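Local coordinates for AvrPib protein (Magnaporthe oryzae, PDB 5Z1V) that is a MAX effector of the rice blast fungus that acts as an avirulence protein, probably secreted into rice and there triggering resistance, at residues Gln14-Ile24 with Pro54-Glu64. Numbering follows the deposited sequence.
Sequences QVTILKKGERI and PSISGSKYTVE
Leu18 and Thr62 form an antiparallel hydrogen-bonded pair where the C-terminal strand 62-63 lies against strand 13-19, closing one three-stranded sheet of the MAX-effector beta sandwich. Leu18 N donates to Thr62 O at 2.9 Å, and Thr62 N answers to Leu18 O. Two residues along, Thr16 and Glu64 repeat the exchange through their backbones. Between them Ile17 and Val63, a non-hydrogen-bonded pair, lie side by side and point the same way into the core, with Ile39 of the second sheet also against Ile17.

The Tyr61 side chain runs outward beside this pair: its CB sits 3.3 Å from Leu18 O and also touches Ile17 CG2. With CG anti to the carbonyl carbon (chi1 -54°), the ring runs on past Ile17, whose CG2 meets CG and, farther off, CD2 obliquely. Leu18 O and Lys19 CB lie at the edge by CD1, and Tyr61 CE1 touches Lys19 CD at 3.8 Å. Lys60 CB lies over the centre of one face. Tyr61 OH ends 4.0 Å from Ile24 CD1. Phe44 meets the ring with planes at about 60°.

On the face of the sheet opposite Ile17 and Val63, Leu18 CD1 lies against the Glu64 carboxylate and Thr62 OG1. A water there ties the type I' turn 19-22 to the C-terminal strand: it accepts from Gly21 N (2.8 Å) and hydrogen-bonds Thr62 OG1 at 2.6 Å.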
ATOM      1  N   GLN A  14       5.262   1.404   5.384  1.00 11.96           N
ATOM      2  CA  GLN A  14       3.964   2.046   5.568  1.00 10.37           C
ATOM      3  C   GLN A  14       3.555   2.673   4.248  1.00  9.10           C
ATOM      4  O   GLN A  14       4.306   3.459   3.660  1.00 13.34           O
ATOM      5  CB  GLN A  14       3.994   3.124   6.653  1.00 15.85           C
ATOM      6  CG  GLN A  14       3.712   2.626   8.069  1.00 24.42           C
ATOM      7  CD  GLN A  14       3.176   3.719   8.988  1.00 41.71           C
ATOM      8  OE1 GLN A  14       2.454   4.624   8.550  1.00 43.82           O
ATOM      9  NE2 GLN A  14       3.522   3.635  10.272  1.00 42.19           N
ATOM     10  N   VAL A  15       2.367   2.326   3.779  1.00  9.42           N
ATOM     11  CA  VAL A  15       1.885   2.765   2.479  1.00 10.22           C
ATOM     12  C   VAL A  15       0.656   3.625   2.692  1.00 10.38           C
ATOM     13  O   VAL A  15      -0.323   3.173   3.288  1.00 11.14           O
ATOM     14  CB  VAL A  15       1.543   1.579   1.576  1.00  7.00           C
ATOM     15  CG1 VAL A  15       1.039   2.092   0.238  1.00  8.50           C
ATOM     16  CG2 VAL A  15       2.782   0.673   1.406  1.00 10.42           C
ATOM     17  N   THR A  16       0.678   4.839   2.159  1.00  7.73           N
ATOM     18  CA  THR A  16      -0.483   5.707   2.251  1.00 10.52           C
ATOM     19  C   THR A  16      -1.335   5.546   1.003  1.00 11.03           C
ATOM     20  O   THR A  16      -0.816   5.556  -0.118  1.00 10.39           O
ATOM     21  CB  THR A  16      -0.062   7.160   2.444  1.00 11.36           C
ATOM     22  OG1 THR A  16       0.634   7.249   3.685  1.00 15.51           O
ATOM     23  CG2 THR A  16      -1.292   8.105   2.477  1.00 14.78           C
ATOM     24  N   ILE A  17      -2.629   5.343   1.212  1.00  9.14           N
ATOM     25  CA  ILE A  17      -3.597   5.173   0.140  1.00  8.98           C
ATOM     26  C   ILE A  17      -4.302   6.501  -0.058  1.00  7.53           C
ATOM     27  O   ILE A  17      -4.870   7.059   0.904  1.00  8.88           O
ATOM     28  CB  ILE A  17      -4.600   4.050   0.454  1.00  9.01           C
ATOM     29  CG1 ILE A  17      -3.843   2.721   0.596  1.00 12.62           C
ATOM     30  CG2 ILE A  17      -5.606   3.914  -0.688  1.00  9.71           C
ATOM     31  CD1 ILE A  17      -4.755   1.500   0.667  1.00 14.23           C
ATOM     32  N   LEU A  18      -4.254   6.990  -1.303  1.00  9.41           N
ATOM     33  CA  LEU A  18      -4.706   8.311  -1.707  1.00  9.06           C
ATOM     34  C   LEU A  18      -5.894   8.185  -2.643  1.00 11.27           C
ATOM     35  O   LEU A  18      -5.927   7.316  -3.520  1.00 11.37           O
ATOM     36  CB  LEU A  18      -3.600   9.075  -2.450  1.00 10.66           C
ATOM     37  CG  LEU A  18      -2.273   9.247  -1.742  1.00 12.32           C
ATOM     38  CD1 LEU A  18      -1.261   9.751  -2.733  1.00 14.58           C
ATOM     39  CD2 LEU A  18      -2.444  10.213  -0.561  1.00 12.18           C
ATOM     40  N   LYS A  19      -6.854   9.079  -2.468  1.00  8.27           N
ATOM     41  CA  LYS A  19      -7.990   9.195  -3.366  1.00 10.91           C
ATOM     42  C   LYS A  19      -7.922  10.605  -3.929  1.00 11.69           C
ATOM     43  O   LYS A  19      -8.021  11.579  -3.173  1.00 12.94           O
ATOM     44  CB  LYS A  19      -9.289   8.935  -2.609  1.00 12.28           C
ATOM     45  CG  LYS A  19     -10.505   8.895  -3.488  1.00 12.42           C
ATOM     46  CD  LYS A  19     -11.694   8.394  -2.665  1.00 22.64           C
ATOM     47  CE  LYS A  19     -12.106   9.426  -1.646  1.00 24.39           C
ATOM     48  NZ  LYS A  19     -12.679  10.610  -2.324  1.00 38.35           N
ATOM     49  N   LYS A  20      -7.693  10.720  -5.240  1.00 11.89           N
ATOM     50  CA  LYS A  20      -7.428  12.019  -5.858  1.00 14.52           C
ATOM     51  C   LYS A  20      -6.295  12.760  -5.140  1.00 14.85           C
ATOM     52  O   LYS A  20      -6.375  13.966  -4.887  1.00 19.82           O
ATOM     53  CB  LYS A  20      -8.699  12.859  -5.888  1.00 14.85           C
ATOM     54  CG  LYS A  20      -9.798  12.316  -6.779  1.00 20.56           C
ATOM     55  CD  LYS A  20     -10.872  13.383  -6.986  1.00 28.63           C
ATOM     56  CE  LYS A  20     -11.709  13.116  -8.230  1.00 33.75           C
ATOM     57  NZ  LYS A  20     -11.250  11.914  -8.980  1.00 34.89           N
ATOM     58  N   GLY A  21      -5.231  12.030  -4.794  1.00 12.18           N
ATOM     59  CA  GLY A  21      -4.061  12.611  -4.163  1.00 15.00           C
ATOM     60  C   GLY A  21      -4.183  12.969  -2.695  1.00 14.35           C
ATOM     61  O   GLY A  21      -3.219  13.491  -2.128  1.00 18.18           O
ATOM     62  N   GLU A  22      -5.308  12.673  -2.047  1.00 13.29           N
ATOM     63  CA  GLU A  22      -5.496  12.981  -0.636  1.00 14.82           C
ATOM     64  C   GLU A  22      -5.591  11.694   0.171  1.00 11.22           C
ATOM     65  O   GLU A  22      -6.250  10.740  -0.245  1.00 12.73           O
ATOM     66  CB  GLU A  22      -6.761  13.822  -0.416  1.00 14.60           C
ATOM     67  CG  GLU A  22      -6.731  15.221  -1.033  1.00 21.97           C
ATOM     68  CD  GLU A  22      -5.588  16.082  -0.509  1.00 23.09           C
ATOM     69  OE1 GLU A  22      -5.010  16.891  -1.279  1.00 24.91           O
ATOM     70  OE2 GLU A  22      -5.248  15.932   0.675  1.00 20.77           O
ATOM     71  N   ARG A  23      -4.964  11.690   1.347  1.00 12.10           N
ATOM     72  CA  ARG A  23      -4.892  10.476   2.149  1.00 13.13           C
ATOM     73  C   ARG A  23      -6.278  10.015   2.591  1.00 14.71           C
ATOM     74  O   ARG A  23      -7.064  10.806   3.119  1.00 13.20           O
ATOM     75  CB  ARG A  23      -4.004  10.741   3.362  1.00 16.76           C
ATOM     76  CG  ARG A  23      -4.203   9.818   4.546  1.00 26.32           C
ATOM     77  CD  ARG A  23      -3.567  10.448   5.795  1.00 34.73           C
ATOM     78  NE  ARG A  23      -3.395  11.898   5.632  1.00 39.44           N
ATOM     79  CZ  ARG A  23      -4.361  12.799   5.801  1.00 39.83           C
ATOM     80  NH1 ARG A  23      -5.584  12.404   6.125  1.00 41.16           N
ATOM     81  NH2 ARG A  23      -4.114  14.092   5.620  1.00 39.17           N
ATOM     82  N   ILE A  24      -6.577   8.732   2.379  1.00 13.67           N
ATOM     83  CA  ILE A  24      -7.830   8.164   2.863  1.00  8.94           C
ATOM     84  C   ILE A  24      -7.538   7.079   3.885  1.00 11.23           C
ATOM     85  O   ILE A  24      -8.298   6.916   4.851  1.00 10.39           O
ATOM     86  CB  ILE A  24      -8.726   7.631   1.724  1.00 12.50           C
ATOM     87  CG1 ILE A  24      -9.989   6.985   2.306  1.00 15.34           C
ATOM     88  CG2 ILE A  24      -7.984   6.607   0.859  1.00 16.64           C
ATOM     89  CD1 ILE A  24     -10.857   6.260   1.298  1.00 18.84           C
ATOM     90  N   PRO A  54       5.568   1.750  -3.516  1.00 11.48           N
ATOM     91  CA  PRO A  54       4.333   0.974  -3.568  1.00 11.18           C
ATOM     92  C   PRO A  54       3.582   1.152  -4.882  1.00 11.33           C
ATOM     93  O   PRO A  54       3.764   2.123  -5.623  1.00 10.80           O
ATOM     94  CB  PRO A  54       3.527   1.561  -2.401  1.00  9.72           C
ATOM     95  CG  PRO A  54       3.913   3.016  -2.430  1.00 11.83           C
ATOM     96  CD  PRO A  54       5.392   3.026  -2.797  1.00 13.94           C
ATOM     97  N   SER A  55       2.713   0.180  -5.142  1.00 10.15           N
ATOM     98  CA  SER A  55       1.746   0.227  -6.228  1.00 10.85           C
ATOM     99  C   SER A  55       0.442  -0.386  -5.731  1.00 11.43           C
ATOM    100  O   SER A  55       0.408  -1.104  -4.727  1.00 11.69           O
ATOM    101  CB  SER A  55       2.275  -0.497  -7.467  1.00 14.31           C
ATOM    102  OG  SER A  55       2.652  -1.818  -7.137  1.00 17.24           O
ATOM    103  N   ILE A  56      -0.652  -0.076  -6.420  1.00  9.34           N
ATOM    104  CA  ILE A  56      -1.944  -0.620  -6.038  1.00  9.26           C
ATOM    105  C   ILE A  56      -2.685  -0.974  -7.318  1.00 11.89           C
ATOM    106  O   ILE A  56      -2.512  -0.332  -8.358  1.00 12.31           O
ATOM    107  CB  ILE A  56      -2.742   0.358  -5.125  1.00 10.40           C
ATOM    108  CG1 ILE A  56      -4.004  -0.295  -4.555  1.00  8.40           C
ATOM    109  CG2 ILE A  56      -3.073   1.666  -5.850  1.00 11.12           C
ATOM    110  CD1 ILE A  56      -4.696   0.572  -3.452  1.00 11.75           C
ATOM    111  N   SER A  57      -3.449  -2.054  -7.252  1.00  7.99           N
ATOM    112  CA  SER A  57      -4.371  -2.412  -8.314  1.00 10.65           C
ATOM    113  C   SER A  57      -5.540  -1.431  -8.373  1.00 12.43           C
ATOM    114  O   SER A  57      -5.722  -0.571  -7.507  1.00 13.52           O
ATOM    115  CB  SER A  57      -4.882  -3.830  -8.093  1.00 12.35           C
ATOM    116  OG  SER A  57      -5.603  -3.916  -6.864  1.00 11.31           O
ATOM    117  N   GLY A  58      -6.361  -1.576  -9.414  1.00 13.76           N
ATOM    118  CA  GLY A  58      -7.539  -0.743  -9.560  1.00 10.46           C
ATOM    119  C   GLY A  58      -7.223   0.667 -10.022  1.00 14.63           C
ATOM    120  O   GLY A  58      -6.086   1.024 -10.343  1.00 16.34           O
ATOM    121  N   SER A  59      -8.270   1.490 -10.062  1.00 11.42           N
ATOM    122  CA  SER A  59      -8.126   2.872 -10.497  1.00 14.81           C
ATOM    123  C   SER A  59      -8.670   3.900  -9.512  1.00 15.48           C
ATOM    124  O   SER A  59      -8.447   5.097  -9.723  1.00 17.21           O
ATOM    125  CB  SER A  59      -8.801   3.070 -11.865  1.00 20.11           C
ATOM    126  OG  SER A  59     -10.176   2.739 -11.819  1.00 18.75           O
ATOM    127  N   LYS A  60      -9.344   3.479  -8.441  1.00 14.96           N
ATOM    128  CA  LYS A  60      -9.942   4.429  -7.504  1.00 10.34           C
ATOM    129  C   LYS A  60      -8.890   5.172  -6.698  1.00 13.25           C
ATOM    130  O   LYS A  60      -9.121   6.326  -6.307  1.00 14.03           O
ATOM    131  CB  LYS A  60     -10.863   3.694  -6.533  1.00 16.32           C
ATOM    132  CG  LYS A  60     -12.073   4.482  -6.072  1.00 24.85           C
ATOM    133  CD  LYS A  60     -12.834   3.719  -4.992  1.00 21.83           C
ATOM    134  CE  LYS A  60     -12.964   2.222  -5.288  1.00 28.08           C
ATOM    135  NZ  LYS A  60     -13.362   1.838  -6.666  1.00 37.69           N
ATOM    136  N   TYR A  61      -7.758   4.515  -6.407  1.00 13.26           N
ATOM    137  CA  TYR A  61      -6.753   5.023  -5.485  1.00 10.87           C
ATOM    138  C   TYR A  61      -5.375   5.000  -6.126  1.00 12.04           C
ATOM    139  O   TYR A  61      -5.122   4.267  -7.083  1.00 13.02           O
ATOM    140  CB  TYR A  61      -6.703   4.188  -4.194  1.00  9.98           C
ATOM    141  CG  TYR A  61      -8.035   4.054  -3.517  1.00 11.50           C
ATOM    142  CD1 TYR A  61      -8.703   5.178  -3.070  1.00 10.92           C
ATOM    143  CD2 TYR A  61      -8.625   2.803  -3.324  1.00 11.70           C
ATOM    144  CE1 TYR A  61      -9.931   5.081  -2.461  1.00 10.33           C
ATOM    145  CE2 TYR A  61      -9.863   2.690  -2.700  1.00 11.18           C
ATOM    146  CZ  TYR A  61     -10.504   3.840  -2.264  1.00 12.64           C
ATOM    147  OH  TYR A  61     -11.727   3.764  -1.645  1.00 13.47           O
ATOM    148  N   THR A  62      -4.484   5.812  -5.580  1.00  7.77           N
ATOM    149  CA  THR A  62      -3.049   5.679  -5.783  1.00  9.78           C
ATOM    150  C   THR A  62      -2.400   5.444  -4.424  1.00 10.65           C
ATOM    151  O   THR A  62      -3.073   5.433  -3.388  1.00 10.13           O
ATOM    152  CB  THR A  62      -2.456   6.908  -6.465  1.00 12.79           C
ATOM    153  OG1 THR A  62      -2.729   8.060  -5.674  1.00 13.70           O
ATOM    154  CG2 THR A  62      -3.048   7.097  -7.877  1.00 11.76           C
ATOM    155  N   VAL A  63      -1.091   5.222  -4.426  1.00 11.17           N
ATOM    156  CA  VAL A  63      -0.371   4.978  -3.183  1.00 11.93           C
ATOM    157  C   VAL A  63       0.921   5.780  -3.167  1.00 16.77           C
ATOM    158  O   VAL A  63       1.517   6.073  -4.213  1.00 14.22           O
ATOM    159  CB  VAL A  63      -0.067   3.469  -2.964  1.00 10.65           C
ATOM    160  CG1 VAL A  63      -1.324   2.731  -2.559  1.00 14.11           C
ATOM    161  CG2 VAL A  63       0.485   2.845  -4.220  1.00 11.91           C
ATOM    162  N   GLU A  64       1.363   6.107  -1.954  1.00 13.15           N
ATOM    163  CA  GLU A  64       2.651   6.767  -1.750  1.00 20.32           C
ATOM    164  C   GLU A  64       3.410   6.090  -0.613  1.00 19.43           C
ATOM    165  O   GLU A  64       2.788   5.515   0.291  1.00 17.29           O
ATOM    166  CB  GLU A  64       2.432   8.244  -1.448  1.00 26.36           C
ATOM    167  CG  GLU A  64       3.253   9.187  -2.296  1.00 35.25           C
ATOM    168  CD  GLU A  64       2.512  10.487  -2.522  1.00 33.20           C
ATOM    169  OE1 GLU A  64       2.236  10.827  -3.699  1.00 32.08           O
ATOM    170  OE2 GLU A  64       2.167  11.139  -1.509  1.00 35.57           O
TER
HETATM  171  O   HOH W   1       5.448   4.051   1.307  1.00 17.53           O
HETATM  172  O   HOH W   2       3.434   6.964   2.846  1.00 23.77           O
HETATM  173  O   HOH W   3      -4.871   9.467  -5.886  1.00 13.91           O
HETATM  174  O   HOH W   4      -7.325   8.364  -6.922  1.00 15.62           O